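Local coordinates for porphyranase B (Zobellia galactanivorans, PDB 3JUU), which hydrolyses the sulfated red-algal polysaccharide porphyran at linkages between beta-D-galactopyranose and alpha-L-galactopyranose-6-sulfate, at residues 19-22 with 26-29. Numbering follows the deposited sequence.
Sequences DPRQ and EWKL
Asp19 and Trp27 meet because CG of Asp19 stands anti to its own backbone N (chi1 -175°), while CG of Trp27 lies anti to the carbonyl carbon (chi1 -68°), carrying the indole edge to the carboxylate. Trp27 NE1 donates to Asp19 OD2 over 2.9 Å, nearly straight at 163°, in the plane of the ring and on the syn side of the carboxylate but tilted out of its plane. From the opposite face of that carboxylate the backbone N of Arg21 reaches Asp19 OD2 at 3.1 Å, closing an Asx turn. OD1 of Asp19 takes the salt bridge from Arg21 NH1 at 2.9 Å, from above the carboxylate plane. Pro20 CG abuts the indole edge at CZ2 of Trp27, 4.0 Å away, and Arg21 CD packs 3.6 Å from Trp27 NE1. Trp207 meets the indole edge-to-face and strand 264-276 pairs with strand 26-29, while the Asp19 bond ties the preceding loop to this strand of the GH16 jelly roll. Replacing Asp19 by alanine is likely to leave the buried indole N-H without its acceptor, Arg21 NH1 without its salt-bridge mate and the Asx turn without its side-chain acceptor. One carboxylate thus receives three N-H donors, and the nearby guanidinium probably stabilises its negative charge.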
loop_
_atom_site.group_PDB
_atom_site.type_symbol
_atom_site.label_atom_id
_atom_site.label_comp_id
_atom_site.label_asym_id
_atom_site.label_seq_id
_atom_site.Cartn_x
_atom_site.Cartn_y
_atom_site.Cartn_z
ATOM N N ASP A 19 -9.733 -19.517 5.519
ATOM C CA ASP A 19 -8.340 -19.804 5.373
ATOM C C ASP A 19 -8.136 -20.696 4.132
ATOM O O ASP A 19 -8.705 -21.781 4.077
ATOM C CB ASP A 19 -7.807 -20.437 6.655
ATOM C CG ASP A 19 -6.293 -20.675 6.643
ATOM O OD1 ASP A 19 -5.764 -20.979 7.725
ATOM O OD2 ASP A 19 -5.593 -20.576 5.626
ATOM N N PRO A 20 -7.347 -20.225 3.138
ATOM C CA PRO A 20 -7.268 -20.936 1.878
ATOM C C PRO A 20 -6.214 -22.013 1.899
ATOM O O PRO A 20 -6.036 -22.689 0.874
ATOM C CB PRO A 20 -6.925 -19.824 0.881
ATOM C CG PRO A 20 -6.057 -18.931 1.693
ATOM C CD PRO A 20 -6.656 -18.919 3.059
ATOM N N ARG A 21 -5.527 -22.211 3.023
ATOM C CA ARG A 21 -4.513 -23.226 3.050
ATOM C C ARG A 21 -5.186 -24.609 3.003
ATOM O O ARG A 21 -6.396 -24.727 3.292
ATOM C CB ARG A 21 -3.621 -23.087 4.254
ATOM C CG ARG A 21 -4.189 -23.650 5.547
ATOM C CD ARG A 21 -3.312 -23.258 6.688
ATOM N NE ARG A 21 -3.249 -24.288 7.721
ATOM C CZ ARG A 21 -4.121 -24.414 8.701
ATOM N NH1 ARG A 21 -5.129 -23.576 8.812
ATOM N NH2 ARG A 21 -3.990 -25.399 9.560
ATOM N N GLN A 22 -4.400 -25.612 2.579
ATOM C CA GLN A 22 -4.789 -27.025 2.580
ATOM C C GLN A 22 -4.359 -27.608 3.886
ATOM O O GLN A 22 -3.355 -27.150 4.496
ATOM C CB GLN A 22 -4.165 -27.783 1.392
ATOM C CG GLN A 22 -4.722 -27.402 -0.027
ATOM C CD GLN A 22 -6.237 -27.685 -0.188
ATOM O OE1 GLN A 22 -7.059 -26.767 -0.300
ATOM N NE2 GLN A 22 -6.589 -28.950 -0.210
ATOM N N GLU A 26 1.063 -24.996 6.492
ATOM C CA GLU A 26 0.947 -24.013 7.546
ATOM C C GLU A 26 1.488 -22.651 7.089
ATOM O O GLU A 26 2.241 -22.580 6.155
ATOM C CB GLU A 26 1.675 -24.471 8.810
ATOM C CG GLU A 26 3.118 -24.806 8.663
ATOM C CD GLU A 26 3.658 -25.403 9.967
ATOM O OE1 GLU A 26 3.452 -24.770 11.051
ATOM O OE2 GLU A 26 4.259 -26.508 9.911
ATOM N N TRP A 27 1.047 -21.596 7.750
ATOM C CA TRP A 27 1.522 -20.239 7.416
ATOM C C TRP A 27 2.696 -19.914 8.331
ATOM O O TRP A 27 2.562 -20.077 9.543
ATOM C CB TRP A 27 0.417 -19.240 7.720
ATOM C CG TRP A 27 -0.768 -19.357 6.832
ATOM C CD1 TRP A 27 -1.971 -19.842 7.171
ATOM C CD2 TRP A 27 -0.860 -18.967 5.460
ATOM N NE1 TRP A 27 -2.849 -19.747 6.110
ATOM C CE2 TRP A 27 -2.187 -19.269 5.031
ATOM C CE3 TRP A 27 0.040 -18.430 4.545
ATOM C CZ2 TRP A 27 -2.632 -19.037 3.745
ATOM C CZ3 TRP A 27 -0.360 -18.244 3.249
ATOM C CH2 TRP A 27 -1.722 -18.524 2.842
ATOM N N LYS A 28 3.801 -19.432 7.768
ATOM C CA LYS A 28 4.999 -19.093 8.521
ATOM C C LYS A 28 5.339 -17.591 8.344
ATOM O O LYS A 28 5.544 -17.135 7.199
ATOM C CB LYS A 28 6.171 -19.973 8.007
ATOM C CG LYS A 28 7.550 -19.681 8.689
ATOM C CD LYS A 28 8.666 -20.611 8.149
ATOM C CE LYS A 28 10.084 -20.118 8.468
ATOM N NZ LYS A 28 10.964 -20.536 7.310
ATOM N N LEU A 29 5.444 -16.889 9.466
ATOM C CA LEU A 29 5.803 -15.448 9.443
ATOM C C LEU A 29 7.100 -15.189 8.778
ATOM O O LEU A 29 8.123 -15.881 9.054
ATOM C CB LEU A 29 5.775 -14.845 10.855
ATOM C CG LEU A 29 5.724 -13.288 10.808
ATOM C CD1 LEU A 29 4.295 -12.872 10.466
ATOM C CD2 LEU A 29 6.067 -12.762 12.235
#